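Universal stress protein A-like protein (Arabidopsis thaliana, PDB 2GM3) binds AMP as a member of the universal stress protein A family and assembles into homohexamers. Local coordinates at the interface of chains A and B. Coordinates in Å, arbitrary orientation; residue numbers count along the deposited sequence, not the author numbering. Chains: chain A/B, unknown protein.

Contact 1: the interface of chains A and B. Residues chain A 5-6, 38, 45-46, 126-127; chain B 33, 37-38, 40.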
loop_
_atom_site.group_PDB
_atom_site.type_symbol
_atom_site.label_atom_id
_atom_site.label_comp_id
_atom_site.label_asym_id
_atom_site.label_seq_id
_atom_site.Cartn_x
_atom_site.Cartn_y
_atom_site.Cartn_z
ATOM N N PRO A 5 -16.404 3.498 6.877
ATOM C CA PRO A 5 -15.138 3.261 7.570
ATOM C C PRO A 5 -14.274 2.344 6.741
ATOM O O PRO A 5 -14.749 1.310 6.250
ATOM C CB PRO A 5 -15.547 2.594 8.906
ATOM C CG PRO A 5 -16.922 2.149 8.728
ATOM C CD PRO A 5 -17.552 3.032 7.674
ATOM N N THR A 6 -13.018 2.742 6.561
ATOM C CA THR A 6 -12.134 2.053 5.655
ATOM C C THR A 6 -11.632 0.793 6.319
ATOM O O THR A 6 -11.092 0.839 7.435
ATOM C CB THR A 6 -11.009 2.968 5.227
ATOM O OG1 THR A 6 -11.546 3.957 4.348
ATOM C CG2 THR A 6 -9.934 2.197 4.506
ATOM N N ILE A 38 -1.782 6.750 8.636
ATOM C CA ILE A 38 -3.081 6.611 7.949
ATOM C C ILE A 38 -4.295 6.808 8.864
ATOM O O ILE A 38 -5.150 7.632 8.578
ATOM C CB ILE A 38 -3.195 5.269 7.138
ATOM C CG1 ILE A 38 -1.983 5.077 6.207
ATOM C CG2 ILE A 38 -4.561 5.133 6.390
ATOM C CD1 ILE A 38 -2.189 5.523 4.806
ATOM N N ASP A 45 -12.746 6.339 11.484
ATOM C CA ASP A 45 -12.764 6.346 10.027
ATOM C C ASP A 45 -12.141 5.071 9.442
ATOM O O ASP A 45 -12.239 4.809 8.255
ATOM C CB ASP A 45 -12.120 7.642 9.510
ATOM C CG ASP A 45 -13.065 8.854 9.626
ATOM O OD1 ASP A 45 -13.670 9.243 8.594
ATOM O OD2 ASP A 45 -13.235 9.424 10.738
ATOM N N PHE A 46 -11.528 4.271 10.307
ATOM C CA PHE A 46 -10.850 3.042 9.910
ATOM C C PHE A 46 -11.216 1.863 10.807
ATOM O O PHE A 46 -11.455 2.034 12.000
ATOM C CB PHE A 46 -9.324 3.257 9.917
ATOM C CG PHE A 46 -8.870 4.275 8.915
ATOM C CD1 PHE A 46 -8.868 5.631 9.235
ATOM C CD2 PHE A 46 -8.497 3.884 7.645
ATOM C CE1 PHE A 46 -8.485 6.569 8.303
ATOM C CE2 PHE A 46 -8.119 4.803 6.709
ATOM C CZ PHE A 46 -8.097 6.158 7.028
ATOM N N ASP A 126 -10.713 -2.720 2.151
ATOM C CA ASP A 126 -10.483 -1.681 1.202
ATOM C C ASP A 126 -9.023 -1.746 0.761
ATOM O O ASP A 126 -8.734 -1.542 -0.409
ATOM C CB ASP A 126 -10.845 -0.344 1.796
ATOM C CG ASP A 126 -12.326 -0.228 2.081
ATOM O OD1 ASP A 126 -13.141 -0.259 1.137
ATOM O OD2 ASP A 126 -12.682 -0.109 3.264
ATOM N N PHE A 127 -8.123 -2.037 1.699
ATOM C CA PHE A 127 -6.769 -2.353 1.365
ATOM C C PHE A 127 -6.071 -3.321 2.295
ATOM O O PHE A 127 -6.525 -3.564 3.413
ATOM C CB PHE A 127 -5.928 -1.098 1.120
ATOM C CG PHE A 127 -5.652 -0.244 2.333
ATOM C CD1 PHE A 127 -4.377 -0.192 2.864
ATOM C CD2 PHE A 127 -6.635 0.589 2.867
ATOM C CE1 PHE A 127 -4.084 0.646 3.958
ATOM C CE2 PHE A 127 -6.369 1.406 3.937
ATOM C CZ PHE A 127 -5.090 1.444 4.491
ATOM N N TRP B 33 -9.189 6.121 -5.535
ATOM C CA TRP B 33 -9.324 5.210 -4.425
ATOM C C TRP B 33 -8.703 5.845 -3.179
ATOM O O TRP B 33 -9.302 5.821 -2.102
ATOM C CB TRP B 33 -8.726 3.839 -4.715
ATOM C CG TRP B 33 -8.852 2.965 -3.524
ATOM C CD1 TRP B 33 -9.896 2.129 -3.217
ATOM C CD2 TRP B 33 -7.929 2.881 -2.437
ATOM N NE1 TRP B 33 -9.652 1.507 -2.022
ATOM C CE2 TRP B 33 -8.455 1.953 -1.517
ATOM C CE3 TRP B 33 -6.683 3.466 -2.176
ATOM C CZ2 TRP B 33 -7.784 1.599 -0.339
ATOM C CZ3 TRP B 33 -6.006 3.126 -0.997
ATOM C CH2 TRP B 33 -6.566 2.201 -0.097
ATOM N N LYS B 37 -10.862 6.134 0.099
ATOM C CA LYS B 37 -10.670 5.207 1.187
ATOM C C LYS B 37 -9.608 5.634 2.209
ATOM O O LYS B 37 -9.673 5.242 3.366
ATOM C CB LYS B 37 -10.495 3.814 0.621
ATOM C CG LYS B 37 -11.641 3.439 -0.295
ATOM C CD LYS B 37 -12.941 3.418 0.496
ATOM C CE LYS B 37 -13.998 2.581 -0.198
ATOM N NZ LYS B 37 -15.247 2.578 0.602
ATOM N N ILE B 38 -8.688 6.498 1.805
ATOM C CA ILE B 38 -7.633 6.949 2.708
ATOM C C ILE B 38 -7.918 8.352 3.230
ATOM O O ILE B 38 -7.925 8.586 4.435
ATOM C CB ILE B 38 -6.237 6.941 2.010
ATOM C CG1 ILE B 38 -5.868 5.520 1.517
ATOM C CG2 ILE B 38 -5.153 7.627 2.904
ATOM C CD1 ILE B 38 -5.732 4.483 2.604
ATOM N N ARG B 40 -10.686 10.095 2.743
ATOM C CA ARG B 40 -12.101 10.148 3.156
ATOM C C ARG B 40 -12.521 11.609 3.303
ATOM O O ARG B 40 -12.119 12.451 2.489
ATOM C CB ARG B 40 -12.384 9.381 4.466
ATOM C CG ARG B 40 -11.725 8.028 4.551
ATOM C CD ARG B 40 -11.876 7.412 5.953
ATOM N NE ARG B 40 -13.251 7.481 6.437
ATOM C CZ ARG B 40 -14.206 6.593 6.162
ATOM N NH1 ARG B 40 -13.959 5.543 5.398
ATOM N NH2 ARG B 40 -15.409 6.756 6.666
#

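Contact 2: the interface of chains A and B. Residues chain A 40, 42, 45-46; chain B 40-42, 45.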
loop_
_atom_site.group_PDB
_atom_site.type_symbol
_atom_site.label_atom_id
_atom_site.label_comp_id
_atom_site.label_asym_id
_atom_site.label_seq_id
_atom_site.Cartn_x
_atom_site.Cartn_y
_atom_site.Cartn_z
ATOM N N ARG A 40 -4.182 7.874 12.079
ATOM C CA ARG A 40 -3.952 9.132 12.803
ATOM C C ARG A 40 -4.924 9.212 13.982
ATOM O O ARG A 40 -5.200 8.202 14.606
ATOM C CB ARG A 40 -4.056 10.344 11.842
ATOM C CG ARG A 40 -3.037 10.271 10.646
ATOM C CD ARG A 40 -3.192 11.360 9.575
ATOM N NE ARG A 40 -3.132 12.722 10.117
ATOM C CZ ARG A 40 -2.071 13.540 10.048
ATOM N NH1 ARG A 40 -0.929 13.160 9.468
ATOM N NH2 ARG A 40 -2.157 14.752 10.568
ATOM N N ASN A 42 -8.028 9.797 13.600
ATOM C CA ASN A 42 -9.347 9.511 13.030
ATOM C C ASN A 42 -9.732 8.063 13.173
ATOM O O ASN A 42 -9.929 7.356 12.194
ATOM C CB ASN A 42 -9.394 9.950 11.576
ATOM C CG ASN A 42 -9.255 11.438 11.439
ATOM O OD1 ASN A 42 -9.975 12.201 12.108
ATOM N ND2 ASN A 42 -8.303 11.875 10.614
ATOM N N ASP A 45 -12.746 6.339 11.484
ATOM C CA ASP A 45 -12.764 6.346 10.027
ATOM C C ASP A 45 -12.141 5.071 9.442
ATOM O O ASP A 45 -12.239 4.809 8.255
ATOM C CB ASP A 45 -12.120 7.642 9.510
ATOM C CG ASP A 45 -13.065 8.854 9.626
ATOM O OD1 ASP A 45 -13.670 9.243 8.594
ATOM O OD2 ASP A 45 -13.235 9.424 10.738
ATOM N N PHE A 46 -11.528 4.271 10.307
ATOM C CA PHE A 46 -10.850 3.042 9.910
ATOM C C PHE A 46 -11.216 1.863 10.807
ATOM O O PHE A 46 -11.455 2.034 12.000
ATOM C CB PHE A 46 -9.324 3.257 9.917
ATOM C CG PHE A 46 -8.870 4.275 8.915
ATOM C CD1 PHE A 46 -8.868 5.631 9.235
ATOM C CD2 PHE A 46 -8.497 3.884 7.645
ATOM C CE1 PHE A 46 -8.485 6.569 8.303
ATOM C CE2 PHE A 46 -8.119 4.803 6.709
ATOM C CZ PHE A 46 -8.097 6.158 7.028
ATOM N N ARG B 40 -10.686 10.095 2.743
ATOM C CA ARG B 40 -12.101 10.148 3.156
ATOM C C ARG B 40 -12.521 11.609 3.303
ATOM O O ARG B 40 -12.119 12.451 2.489
ATOM C CB ARG B 40 -12.384 9.381 4.466
ATOM C CG ARG B 40 -11.725 8.028 4.551
ATOM C CD ARG B 40 -11.876 7.412 5.953
ATOM N NE ARG B 40 -13.251 7.481 6.437
ATOM C CZ ARG B 40 -14.206 6.593 6.162
ATOM N NH1 ARG B 40 -13.959 5.543 5.398
ATOM N NH2 ARG B 40 -15.409 6.756 6.666
ATOM N N SER B 41 -13.286 11.915 4.347
ATOM C CA SER B 41 -13.642 13.293 4.612
ATOM C C SER B 41 -12.571 14.052 5.402
ATOM O O SER B 41 -12.728 15.239 5.645
ATOM C CB SER B 41 -15.009 13.394 5.317
ATOM O OG SER B 41 -14.925 12.934 6.657
ATOM N N ASN B 42 -11.488 13.384 5.794
ATOM C CA ASN B 42 -10.434 14.019 6.613
ATOM C C ASN B 42 -9.407 14.748 5.762
ATOM O O ASN B 42 -8.232 14.404 5.695
ATOM C CB ASN B 42 -9.774 12.997 7.552
ATOM C CG ASN B 42 -10.748 12.420 8.540
ATOM O OD1 ASN B 42 -11.500 13.161 9.201
ATOM N ND2 ASN B 42 -10.775 11.091 8.640
ATOM N N ASP B 45 -5.969 16.150 6.951
ATOM C CA ASP B 45 -5.019 15.189 7.500
ATOM C C ASP B 45 -4.021 14.691 6.441
ATOM O O ASP B 45 -3.036 14.023 6.762
ATOM C CB ASP B 45 -5.757 14.003 8.117
ATOM C CG ASP B 45 -6.345 14.316 9.496
ATOM O OD1 ASP B 45 -6.076 13.554 10.449
ATOM O OD2 ASP B 45 -7.087 15.308 9.645
#

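Contact 1: the interface of chains A and B
A bend at the third torsion of B:Arg40 (chi3 48°) turns its guanidinium between A:Thr6 and A:Asp45, while A:Thr6 sets OG1 beside its own backbone N, anti to the carbonyl carbon (chi1 -72°), facing the end of chain B helix 25-39. There the A:Thr6 hydroxyl OG1 donates to the backbone O of B:Lys37 at 2.5 Å, in the carbonyl plane on a lone pair, and accepts from B:Arg40 NH1 at 3.1 Å, so two bonds fix its rotation. The neighbouring guanidinium nitrogen, B:Arg40 NE, forms a salt-bridging hydrogen bond to the carboxylate OD1 of A:Asp45 at 2.8 Å, fairly straight at 158° and directed to the anti lone pair. Both acceptors lie at the guanidinium edge, whereas the backbone O of A:Asp45 sits over one face. At the other end of the patch the rim of B:Trp33 points at the A:Phe127 ring edge-to-face, CH2 of B:Trp33 standing 3.4 Å from CD2 of A:Phe127, and the methyl CD1 of B:Ile38 touches CE2 of the same ring at 3.4 Å. B:Lys37 crosses A:Asp126 at about a right angle in a looser salt bridge, NZ to OD1 3.6 Å. Polar and apolar contacts together join the two subunits in a two-fold pairing, plausibly one of the interfaces within the homohexamer.

Contact 2: the interface of chains A and B
The loop between helix 25-39 and strand 46-54 of chain A packs against the same loop of chain B, a helix-to-strand connection of the universal stress protein fold, here paired about a two-fold axis. At its middle A:Asn42 and B:Asn42 reach toward each other tip to tip and lay their carboxamides face to face. The amide planes are nearly parallel, 4° apart, with the two CG atoms of A:Asn42 and B:Asn42 3.4 Å from each other. Like ends lie near each other, OD1 of A:Asn42 3.4 Å from OD1 of B:Asn42 and ND2 of A:Asn42 3.3 Å from ND2 of B:Asn42, and no hydrogen bond is seen between the two amides. Such an alignment of dipoles is unlikely to be attractive in itself, and the hold would come from packing and from the Asp45 partners.

The A:Asn42 amide nitrogen ND2 donates to the carboxylate OD1 of B:Asp45 at 2.8 Å. This bond is strongly bent, 118° at the hydrogen, and arrives from far above the carboxylate plane. A:Arg40 NE reaches that oxygen from the opposite face, at 3.1 Å, in a straighter bond that is also a salt bridge. B:Asp45 OD1 is thus held between a neutral and a charged donor, and the charge of A:Arg40 would probably favour its ionised form. The bend of A:Arg40 at its third torsion (chi3 56°) turns one face of the guanidinium to the backbone O of B:Asp45, which sits over the centre of that face, and the guanidinium and carboxylate planes are steeply turned against each other. An alanine in place of A:Arg40 would probably leave the B:Asp45 carboxylate without its charged mate, held across the interface by the bent amide bond and freer to turn.

Across the axis, where B:Arg40 pairs with A:Asp45, the symmetry is imperfect in detail: ND2 of B:Asn42 stands 3.4 Å from OD1 of A:Asp45, wider than the corresponding approach of A:Asn42 to B:Asp45.

Contact 1 and contact 2 are neighbouring patches of one two-fold interface, the centres of their C-alpha atoms about 7 Å apart. They share A:Asp45, A:Phe46 and B:Arg40, so the salt bridge between A:Asp45 and B:Arg40 belongs to both. Contact 1 carries it toward strands 6-11 and 127-132 of chain A and the end of helix 25-39 of chain B, while contact 2 carries it into the paired loops at the axis. Contact 2 holds both copies of the Arg40-Asp45 bridge, whereas contact 1 has its twin with the chains exchanged; a shift in the paired loops would probably be felt in both copies of contact 1.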